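Long-range contacts in transmembrane oligosaccharyl transferase (Archaeoglobus fulgidus, PDB 3WAJ), which is an archaeal membrane protein of the STT3/AglB oligosaccharyl transferase family, joining a helical part of the GT-C clan to a C-terminal globular part: residues Ser78-Phe82 / Asn568-Ala572; Pro70-Tyr74 / His562-Asn568; Gly45-Tyr50 / His555-Val560; Ile548-Asp552 / Ala621-Trp625. All blocks are in the same frame, centred on the assembly; numbering follows the deposited sequence.

Contact 1 of 4, residues Ser78-Phe82 / Asn568-Ala572; sequences SYTHF and NPFQA. With SO4 (sulfate ion), chain C.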
# COMPACT_ATOMS: atom_id res chain seq x y z
N SER A 78 16.03 -2.90 3.11
CA SER A 78 15.45 -1.96 2.15
C SER A 78 15.90 -0.54 2.46
O SER A 78 15.82 -0.07 3.61
CB SER A 78 13.91 -2.01 2.22
OG SER A 78 13.35 -2.90 1.28
N TYR A 79 16.33 0.17 1.42
CA TYR A 79 16.48 1.61 1.54
C TYR A 79 15.11 2.20 1.76
O TYR A 79 14.13 1.69 1.22
CB TYR A 79 17.07 2.20 0.26
CG TYR A 79 18.47 1.73 0.01
CD1 TYR A 79 19.56 2.44 0.51
CD2 TYR A 79 18.72 0.59 -0.73
CE1 TYR A 79 20.84 2.01 0.28
CE2 TYR A 79 19.99 0.15 -0.96
CZ TYR A 79 21.04 0.87 -0.46
OH TYR A 79 22.33 0.43 -0.69
N THR A 80 15.03 3.27 2.53
CA THR A 80 13.76 3.86 2.90
C THR A 80 13.48 5.08 2.05
O THR A 80 14.14 6.12 2.22
CB THR A 80 13.76 4.27 4.40
OG1 THR A 80 14.73 5.31 4.60
CG2 THR A 80 14.16 3.11 5.26
N HIS A 81 12.51 5.00 1.15
CA HIS A 81 12.16 6.21 0.40
C HIS A 81 11.24 7.15 1.17
O HIS A 81 11.07 8.30 0.77
CB HIS A 81 11.57 5.90 -0.97
CG HIS A 81 10.19 5.32 -0.92
ND1 HIS A 81 9.96 3.98 -0.73
CD2 HIS A 81 8.98 5.91 -1.04
CE1 HIS A 81 8.65 3.77 -0.72
NE2 HIS A 81 8.03 4.92 -0.91
N PHE A 82 10.65 6.69 2.27
CA PHE A 82 9.74 7.55 3.05
C PHE A 82 10.47 8.78 3.55
O PHE A 82 11.52 8.67 4.17
CB PHE A 82 9.13 6.80 4.24
CG PHE A 82 7.97 5.92 3.88
CD1 PHE A 82 7.71 5.59 2.54
CD2 PHE A 82 7.12 5.44 4.86
CE1 PHE A 82 6.62 4.77 2.20
CE2 PHE A 82 6.03 4.62 4.54
CZ PHE A 82 5.78 4.29 3.21
N ASN A 568 7.54 -7.19 1.25
CA ASN A 568 7.24 -5.81 1.63
C ASN A 568 6.10 -5.24 0.83
O ASN A 568 5.93 -5.60 -0.34
CB ASN A 568 8.41 -4.89 1.17
CG ASN A 568 9.40 -4.64 2.24
OD1 ASN A 568 9.09 -4.77 3.42
ND2 ASN A 568 10.61 -4.26 1.84
N PRO A 569 5.39 -4.26 1.40
CA PRO A 569 4.46 -3.47 0.58
C PRO A 569 5.14 -2.47 -0.37
O PRO A 569 4.43 -1.75 -1.07
CB PRO A 569 3.59 -2.77 1.63
CG PRO A 569 3.67 -3.70 2.84
CD PRO A 569 5.12 -4.11 2.84
N PHE A 570 6.48 -2.41 -0.39
CA PHE A 570 7.22 -1.76 -1.49
C PHE A 570 7.46 -2.75 -2.62
O PHE A 570 8.21 -2.44 -3.54
CB PHE A 570 8.60 -1.26 -1.04
CG PHE A 570 8.56 -0.45 0.21
CD1 PHE A 570 7.65 0.59 0.35
CD2 PHE A 570 9.40 -0.75 1.26
CE1 PHE A 570 7.59 1.32 1.52
CE2 PHE A 570 9.35 -0.02 2.44
CZ PHE A 570 8.45 1.01 2.57
N GLN A 571 6.85 -3.93 -2.51
CA GLN A 571 7.00 -5.04 -3.47
C GLN A 571 8.40 -5.63 -3.56
O GLN A 571 8.77 -6.19 -4.59
CB GLN A 571 6.43 -4.66 -4.84
CG GLN A 571 4.92 -4.34 -4.80
CD GLN A 571 4.38 -3.79 -6.12
OE1 GLN A 571 5.12 -3.63 -7.10
NE2 GLN A 571 3.09 -3.50 -6.15
N ALA A 572 9.16 -5.53 -2.47
CA ALA A 572 10.42 -6.26 -2.32
C ALA A 572 10.14 -7.70 -1.86
O ALA A 572 9.18 -7.94 -1.12
CB ALA A 572 11.31 -5.57 -1.32
S SO4 C . 4.86 6.11 -2.53
O1 SO4 C . 5.02 5.45 -1.23
O2 SO4 C . 6.02 5.78 -3.36
O3 SO4 C . 3.63 5.62 -3.16
O4 SO4 C . 4.77 7.57 -2.41

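Contact 2 of 4, residues Pro70-Tyr74 / His562-Asn568; sequences PFTYY and HRMPIAN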
# COMPACT_ATOMS: atom_id res chain seq x y z
N PRO A 70 17.34 -2.99 7.55
CA PRO A 70 17.60 -4.42 7.36
C PRO A 70 16.52 -5.29 7.99
O PRO A 70 16.53 -6.51 7.81
CB PRO A 70 18.94 -4.63 8.10
CG PRO A 70 19.00 -3.53 9.10
CD PRO A 70 18.35 -2.35 8.42
N PHE A 71 15.60 -4.65 8.71
CA PHE A 71 14.54 -5.37 9.42
C PHE A 71 13.44 -5.79 8.45
O PHE A 71 12.60 -6.64 8.77
CB PHE A 71 13.96 -4.48 10.50
CG PHE A 71 13.70 -5.18 11.81
CD1 PHE A 71 12.61 -6.02 11.97
CD2 PHE A 71 14.52 -4.92 12.92
CE1 PHE A 71 12.36 -6.63 13.17
CE2 PHE A 71 14.26 -5.53 14.13
CZ PHE A 71 13.18 -6.39 14.26
N THR A 72 13.43 -5.19 7.26
CA THR A 72 12.48 -5.57 6.22
C THR A 72 13.18 -6.13 4.98
O THR A 72 14.40 -6.08 4.87
CB THR A 72 11.57 -4.40 5.86
OG1 THR A 72 10.44 -4.90 5.14
CG2 THR A 72 12.32 -3.35 5.05
N TYR A 73 12.39 -6.68 4.05
CA TYR A 73 12.97 -7.33 2.86
C TYR A 73 14.09 -8.31 3.26
O TYR A 73 15.20 -8.30 2.71
CB TYR A 73 13.43 -6.26 1.84
CG TYR A 73 13.99 -6.81 0.53
CD1 TYR A 73 13.62 -8.06 0.05
CD2 TYR A 73 14.91 -6.07 -0.20
CE1 TYR A 73 14.15 -8.56 -1.13
CE2 TYR A 73 15.46 -6.57 -1.38
CZ TYR A 73 15.07 -7.81 -1.84
OH TYR A 73 15.61 -8.30 -3.01
N TYR A 74 13.80 -9.17 4.23
CA TYR A 74 14.78 -10.11 4.73
C TYR A 74 15.18 -11.15 3.68
O TYR A 74 14.33 -11.68 2.96
CB TYR A 74 14.21 -10.80 5.97
CG TYR A 74 15.19 -11.70 6.69
CD1 TYR A 74 16.09 -11.18 7.62
CD2 TYR A 74 15.19 -13.06 6.47
CE1 TYR A 74 16.98 -12.01 8.30
CE2 TYR A 74 16.07 -13.90 7.14
CZ TYR A 74 16.97 -13.37 8.05
OH TYR A 74 17.84 -14.22 8.72
N HIS A 562 7.42 -7.30 15.42
CA HIS A 562 8.86 -7.03 15.51
C HIS A 562 9.66 -8.24 15.02
O HIS A 562 10.63 -8.65 15.66
CB HIS A 562 9.29 -6.67 16.95
CG HIS A 562 8.91 -5.29 17.38
ND1 HIS A 562 9.17 -4.81 18.65
CD2 HIS A 562 8.27 -4.28 16.73
CE1 HIS A 562 8.73 -3.57 18.75
NE2 HIS A 562 8.18 -3.23 17.60
N ARG A 563 9.23 -8.83 13.90
CA ARG A 563 10.01 -9.87 13.23
C ARG A 563 10.34 -9.42 11.82
O ARG A 563 9.89 -8.37 11.39
CB ARG A 563 9.27 -11.22 13.24
CG ARG A 563 9.14 -11.81 14.64
CD ARG A 563 10.50 -11.95 15.37
NE ARG A 563 10.34 -12.52 16.72
CZ ARG A 563 10.14 -11.81 17.83
NH1 ARG A 563 10.10 -10.48 17.76
NH2 ARG A 563 9.99 -12.42 19.00
N MET A 564 11.14 -10.19 11.09
CA MET A 564 11.64 -9.69 9.81
C MET A 564 11.00 -10.38 8.62
O MET A 564 11.27 -11.55 8.36
CB MET A 564 13.16 -9.82 9.76
CG MET A 564 13.87 -9.19 10.96
SD MET A 564 15.65 -9.50 10.87
CE MET A 564 16.30 -8.29 12.04
N PRO A 565 10.16 -9.65 7.86
CA PRO A 565 9.47 -10.23 6.71
C PRO A 565 10.35 -10.33 5.48
O PRO A 565 11.18 -9.45 5.20
CB PRO A 565 8.32 -9.24 6.46
CG PRO A 565 8.90 -7.91 6.88
CD PRO A 565 9.74 -8.25 8.12
N ILE A 566 10.16 -11.42 4.75
CA ILE A 566 10.83 -11.64 3.48
C ILE A 566 10.32 -10.64 2.41
O ILE A 566 11.08 -10.16 1.55
CB ILE A 566 10.56 -13.11 3.03
CG1 ILE A 566 11.73 -14.00 3.44
CG2 ILE A 566 10.22 -13.22 1.52
CD1 ILE A 566 11.75 -14.35 4.94
N ALA A 567 9.03 -10.31 2.49
CA ALA A 567 8.42 -9.45 1.48
C ALA A 567 7.68 -8.23 2.08
O ALA A 567 7.21 -8.28 3.22
CB ALA A 567 7.50 -10.26 0.57
N ASN A 568 7.54 -7.19 1.25
CA ASN A 568 7.24 -5.81 1.63
C ASN A 568 6.10 -5.24 0.83
O ASN A 568 5.93 -5.60 -0.34
CB ASN A 568 8.41 -4.89 1.17
CG ASN A 568 9.40 -4.64 2.24
OD1 ASN A 568 9.09 -4.77 3.42
ND2 ASN A 568 10.61 -4.26 1.84
O HOH W 1 13.26 -11.59 0.35

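Contact 3 of 4, residues Gly45-Tyr50 / His555-Val560; sequences GNDPWY and HWIEAV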
# COMPACT_ATOMS: atom_id res chain seq x y z
N GLY A 45 -4.37 0.96 6.63
CA GLY A 45 -3.60 0.36 5.55
C GLY A 45 -2.32 -0.35 5.93
O GLY A 45 -2.27 -1.07 6.94
N ASN A 46 -1.27 -0.17 5.12
CA ASN A 46 0.02 -0.76 5.42
C ASN A 46 1.07 0.32 5.69
O ASN A 46 1.79 0.26 6.68
CB ASN A 46 0.50 -1.62 4.25
CG ASN A 46 -0.54 -2.60 3.78
OD1 ASN A 46 -1.16 -3.30 4.58
ND2 ASN A 46 -0.71 -2.68 2.46
N ASP A 47 1.16 1.30 4.80
CA ASP A 47 2.20 2.32 4.90
C ASP A 47 2.24 3.15 6.19
O ASP A 47 3.33 3.47 6.68
CB ASP A 47 2.20 3.21 3.65
CG ASP A 47 2.62 2.45 2.40
OD1 ASP A 47 3.32 1.41 2.54
OD2 ASP A 47 2.26 2.90 1.28
N PRO A 48 1.07 3.49 6.77
CA PRO A 48 1.14 4.16 8.08
C PRO A 48 1.84 3.31 9.14
O PRO A 48 2.46 3.88 10.04
CB PRO A 48 -0.33 4.39 8.45
CG PRO A 48 -1.04 4.47 7.11
CD PRO A 48 -0.32 3.44 6.26
N TRP A 49 1.76 1.99 9.05
CA TRP A 49 2.51 1.17 10.00
C TRP A 49 4.03 1.31 9.83
O TRP A 49 4.78 1.19 10.80
CB TRP A 49 2.07 -0.30 9.92
CG TRP A 49 0.65 -0.43 10.37
CD1 TRP A 49 -0.48 -0.24 9.61
CD2 TRP A 49 0.19 -0.74 11.71
NE1 TRP A 49 -1.60 -0.41 10.39
CE2 TRP A 49 -1.23 -0.72 11.67
CE3 TRP A 49 0.83 -1.01 12.91
CZ2 TRP A 49 -2.01 -0.99 12.81
CZ3 TRP A 49 0.04 -1.29 14.05
CH2 TRP A 49 -1.36 -1.27 13.98
N TYR A 50 4.47 1.58 8.61
CA TYR A 50 5.90 1.73 8.37
C TYR A 50 6.40 3.10 8.82
O TYR A 50 7.51 3.22 9.35
CB TYR A 50 6.27 1.45 6.90
CG TYR A 50 7.74 1.25 6.75
CD1 TYR A 50 8.35 0.08 7.20
CD2 TYR A 50 8.55 2.25 6.21
CE1 TYR A 50 9.72 -0.13 7.08
CE2 TYR A 50 9.94 2.05 6.07
CZ TYR A 50 10.51 0.86 6.52
OH TYR A 50 11.87 0.64 6.42
N HIS A 555 4.66 -4.76 6.36
CA HIS A 555 4.68 -3.67 7.32
C HIS A 555 4.08 -4.06 8.68
O HIS A 555 4.64 -3.70 9.73
CB HIS A 555 4.06 -2.39 6.73
CG HIS A 555 4.89 -1.79 5.63
ND1 HIS A 555 6.21 -2.13 5.42
CD2 HIS A 555 4.58 -0.88 4.67
CE1 HIS A 555 6.69 -1.45 4.39
NE2 HIS A 555 5.72 -0.68 3.92
N TRP A 556 2.96 -4.80 8.67
CA TRP A 556 2.36 -5.30 9.92
C TRP A 556 3.30 -6.24 10.67
O TRP A 556 3.43 -6.14 11.89
CB TRP A 556 1.05 -6.03 9.64
CG TRP A 556 -0.00 -5.18 9.00
CD1 TRP A 556 -0.01 -3.82 8.86
CD2 TRP A 556 -1.22 -5.65 8.41
NE1 TRP A 556 -1.17 -3.41 8.23
CE2 TRP A 556 -1.93 -4.52 7.94
CE3 TRP A 556 -1.79 -6.92 8.23
CZ2 TRP A 556 -3.16 -4.62 7.29
CZ3 TRP A 556 -3.02 -7.02 7.60
CH2 TRP A 556 -3.68 -5.88 7.11
N ILE A 557 3.92 -7.16 9.94
CA ILE A 557 4.80 -8.15 10.55
C ILE A 557 5.93 -7.43 11.27
O ILE A 557 6.23 -7.72 12.42
CB ILE A 557 5.37 -9.14 9.51
CG1 ILE A 557 4.26 -10.09 9.02
CG2 ILE A 557 6.49 -9.98 10.12
CD1 ILE A 557 4.72 -11.07 7.95
N GLU A 558 6.53 -6.46 10.59
CA GLU A 558 7.60 -5.68 11.18
C GLU A 558 7.14 -4.78 12.33
O GLU A 558 7.75 -4.78 13.40
CB GLU A 558 8.26 -4.83 10.11
CG GLU A 558 9.37 -3.94 10.66
CD GLU A 558 10.14 -3.24 9.53
OE1 GLU A 558 9.64 -3.26 8.37
OE2 GLU A 558 11.22 -2.68 9.79
N ALA A 559 6.08 -4.00 12.12
CA ALA A 559 5.65 -3.04 13.14
C ALA A 559 4.95 -3.70 14.34
O ALA A 559 5.02 -3.19 15.45
CB ALA A 559 4.79 -1.94 12.54
N VAL A 560 4.31 -4.85 14.13
CA VAL A 560 3.53 -5.46 15.20
C VAL A 560 4.21 -6.68 15.82
O VAL A 560 4.25 -6.83 17.03
CB VAL A 560 2.08 -5.81 14.77
CG1 VAL A 560 1.31 -6.43 15.93
CG2 VAL A 560 1.35 -4.56 14.27
O HOH W 2 1.72 -4.58 5.98

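Contact 4 of 4, residues Ile548-Asp552 / Ala621-Trp625; sequences ISWWD and AMAVW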
# COMPACT_ATOMS: atom_id res chain seq x y z
N ILE A 548 8.05 -15.47 6.40
CA ILE A 548 7.56 -15.42 5.04
C ILE A 548 6.02 -15.37 4.95
O ILE A 548 5.30 -16.15 5.57
CB ILE A 548 8.14 -16.55 4.17
CG1 ILE A 548 7.90 -16.25 2.69
CG2 ILE A 548 7.54 -17.89 4.55
CD1 ILE A 548 8.92 -16.89 1.78
N SER A 549 5.53 -14.45 4.14
CA SER A 549 4.10 -14.25 3.97
C SER A 549 3.94 -13.42 2.70
O SER A 549 4.92 -12.99 2.11
CB SER A 549 3.54 -13.50 5.19
OG SER A 549 2.16 -13.23 5.02
N TRP A 550 2.71 -13.19 2.26
CA TRP A 550 2.51 -12.39 1.06
C TRP A 550 3.04 -10.97 1.30
O TRP A 550 3.17 -10.54 2.45
CB TRP A 550 1.02 -12.40 0.66
CG TRP A 550 0.72 -11.86 -0.71
CD1 TRP A 550 -0.31 -11.02 -1.04
CD2 TRP A 550 1.44 -12.11 -1.94
NE1 TRP A 550 -0.27 -10.74 -2.39
CE2 TRP A 550 0.78 -11.39 -2.96
CE3 TRP A 550 2.57 -12.87 -2.27
CZ2 TRP A 550 1.22 -11.41 -4.30
CZ3 TRP A 550 3.01 -12.88 -3.59
CH2 TRP A 550 2.33 -12.16 -4.59
N TRP A 551 3.37 -10.23 0.23
CA TRP A 551 4.08 -8.96 0.41
C TRP A 551 3.24 -7.87 1.07
O TRP A 551 3.79 -6.98 1.73
CB TRP A 551 4.66 -8.46 -0.92
CG TRP A 551 3.65 -8.20 -2.00
CD1 TRP A 551 3.23 -9.07 -2.96
CD2 TRP A 551 2.97 -6.96 -2.27
NE1 TRP A 551 2.33 -8.46 -3.81
CE2 TRP A 551 2.14 -7.17 -3.40
CE3 TRP A 551 2.96 -5.69 -1.66
CZ2 TRP A 551 1.33 -6.16 -3.95
CZ3 TRP A 551 2.15 -4.69 -2.19
CH2 TRP A 551 1.34 -4.93 -3.33
N ASP A 552 1.91 -7.93 0.90
CA ASP A 552 0.97 -6.99 1.52
C ASP A 552 1.22 -6.78 3.01
O ASP A 552 1.06 -5.67 3.52
CB ASP A 552 -0.47 -7.53 1.39
CG ASP A 552 -0.96 -7.53 -0.02
OD1 ASP A 552 -0.19 -7.16 -0.95
OD2 ASP A 552 -2.13 -7.90 -0.20
N ALA A 621 -3.12 -13.56 -7.72
CA ALA A 621 -2.06 -12.57 -7.72
C ALA A 621 -0.69 -13.20 -7.43
O ALA A 621 0.32 -12.80 -8.03
CB ALA A 621 -2.37 -11.49 -6.71
N MET A 622 -0.63 -14.16 -6.50
CA MET A 622 0.64 -14.81 -6.21
C MET A 622 1.10 -15.64 -7.41
O MET A 622 2.29 -15.65 -7.77
CB MET A 622 0.56 -15.68 -4.94
CG MET A 622 0.20 -14.89 -3.67
SD MET A 622 0.54 -15.75 -2.13
CE MET A 622 -0.68 -17.07 -2.19
N ALA A 623 0.14 -16.30 -8.04
CA ALA A 623 0.41 -17.09 -9.25
C ALA A 623 0.94 -16.21 -10.37
O ALA A 623 1.94 -16.56 -11.01
CB ALA A 623 -0.82 -17.85 -9.70
N VAL A 624 0.28 -15.07 -10.61
CA VAL A 624 0.73 -14.15 -11.66
C VAL A 624 2.18 -13.72 -11.44
O VAL A 624 3.00 -13.90 -12.34
CB VAL A 624 -0.19 -12.93 -11.83
CG1 VAL A 624 0.37 -11.97 -12.91
CG2 VAL A 624 -1.59 -13.38 -12.20
N TRP A 625 2.51 -13.22 -10.26
CA TRP A 625 3.90 -12.85 -9.96
C TRP A 625 4.87 -14.02 -10.14
O TRP A 625 5.98 -13.85 -10.66
CB TRP A 625 4.03 -12.32 -8.52
CG TRP A 625 3.59 -10.90 -8.29
CD1 TRP A 625 2.35 -10.48 -7.89
CD2 TRP A 625 4.38 -9.71 -8.44
NE1 TRP A 625 2.32 -9.11 -7.78
CE2 TRP A 625 3.56 -8.61 -8.11
CE3 TRP A 625 5.71 -9.47 -8.81
CZ2 TRP A 625 4.02 -7.28 -8.14
CZ3 TRP A 625 6.18 -8.15 -8.84
CH2 TRP A 625 5.33 -7.07 -8.51

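Contact 1 of 4, residues Ser78-Phe82 / Asn568-Ala572
An aromatic cluster of H81, F82 and F570 joins the end of the first external loop to a type I beta turn, N568 to Q571, of the C-terminal part. The turn, closed by Q571 N to N568 O at 2.9 Å, presents F570, whose m rotamer brings its ring to H81 and F82. H81 takes the p rotamer and turns its edge to the face of F570 (centroids 5.1 Å apart, planes at 74°); F82, in the m rotamer, offers a face to the edge of F570 (5.5 Å, 81°). Both pairs are offset edge-to-face, and a flat phenyl ring suits a place where it must serve one neighbour with its face and another with its edge. F82 packs on D47 of the zinc site. Small S78 lets the turn come near, its OG 4.2 Å from A572 CB and 3.1 Å from N568 ND2. Histidine adds a polar end to the cluster: H81 NE2 donates to O1 of a sulfate ion, probably from the crystallisation liquor, at 3.1 Å.

Contact 2 of 4, residues Pro70-Tyr74 / His562-Asn568
Here part of the first external loop, between strands 68-69 and 78-79, lies along a short, weakly bonded strand, 564-565, at the margin of the mixed sheet in the C-terminal part, paired on its other side with strand 546-548. P70, at the start of the loop, points away, and its carbonyl takes a hydrogen bond from the hydroxyl of Y540. F71 follows with its ring on M564: the methyl CE stands over the face, 3.9 Å from the ring centroid, and CD1 of F71 lies 3.6 Å from CG of M564. The long, flexible methionine suits this place because its SD also lies 4.7 Å from the centroid of the Y74 ring, giving Met-aromatic contacts with both rings. F71 O approaches M564 CA at 3.4 Å in a CA-H...O contact. T72 packs its OG1 against P565 CG at 3.8 Å. Y73 takes left-handed helical phi/psi (48°/50°), its CA-to-CB bond pointing away while the backbone stays beside 565-566, with Y73 CB 3.5 Å from N568 ND2. Y74 then makes the one direct hydrogen bond between the segments, Y74 N to P565 O at 2.8 Å; its ring meets M564 and I566, while its hydroxyl bonds to T544 and N604. Beyond it, one water donates to Y74 O at 2.8 Å and to I566 O at 2.9 Å.

Contact 3 of 4, residues Gly45-Tyr50 / His555-Val560
The indole of W49 is a bump that fits into a hollow of 555-560 lined by W556, A559 and V560. Its CZ3 lies 3.5 Å from V560 CG2, and its CE3 comes within 4.1 Å of A559 CB; alanine keeps the floor of the hollow low, so that a ring as large as tryptophan can settle close to the helix. W556 forms one wall by pointing its edge at the face of W49, the five-membered rings 4.6 Å apart between centroids and 74° between planes. The same edge carries NE1, which donates to G45 O at 2.9 Å. G45 has positive phi, a conformation that favours glycine. The start of helix 47-60 thus docks on helix 554-561, joining the GT-C part to the AglB core beside the metal site, where D47, D161 and H163 form the zinc site seen in this structure. H555 is the return bump: its flat ring slides under Y50, with Y50 CB 3.6 Å from the imidazole centroid and the two rings in an offset stack, centroids 4.7 Å apart. H555 CD2 reaches 3.4 Å from D47 OD1. E558 touches the Y50 ring at its edge, OE1 to CE1 at 3.4 Å, while its carboxylate forms a salt bridge with R53 and the Y50 hydroxyl bonds to D69.

Contact 4 of 4, residues Ile548-Asp552 / Ala621-Trp625
Two consecutive tryptophans, W550 and W551, both aim ring edges at the face of a third, W625. In each offset edge-to-face pair the centroids lie 5.5 Å apart: the six-membered ring of W550 meets the five-membered ring of W625 with planes at 74°, and the five-membered ring of W551 meets that same ring at 68°. The closest approaches are W550 CH2 to W625 CD1 at 3.7 Å and W551 NE1 to W625 NE1 at 4.0 Å. W550, W551 and D552 open the WWDYG signature of the STT3/AglB family, here in the loop that leads from strand 546-548 to helix 554-561, and the contact sets this signature against helix 619-627. W625 lies at the exposed margin, whereas W550 is buried and has its broad face covered by M622. The unbranched methionine chain can lie flat on an indole: M622 CG sits 3.2 Å from the centroid of the W550 six-membered ring, almost on its normal, and SD follows at 4.0 Å in a Met-aromatic contact. One turn of helix links M622's neighbour A621 to W625, and small A621 lets the W550 indole draw near, A621 CB lying 4.3 Å from W550 CZ2.

How the contacts relate
From the N terminus, the chain passes the first partners of contacts 3, 2 and 1 (45-50, 70-74, 78-82) within the first external loop, runs through the membrane helices, and reaches 548-552, where contact 4 opens. The long loops then close in the order they began: contact 3 at 555-560, contact 2 at 562-568 and contact 1 at 568-572, roughly 485 to 505 residues after opening. Contact 4 closes last, at 621-625. Every pair therefore crosses and none nests. Contacts 1 to 3 tie the GT-C part to the AglB core, with N568 shared by 1 and 2; contact 4 lies within the C-terminal part, W551 packing against the turn of contact 1.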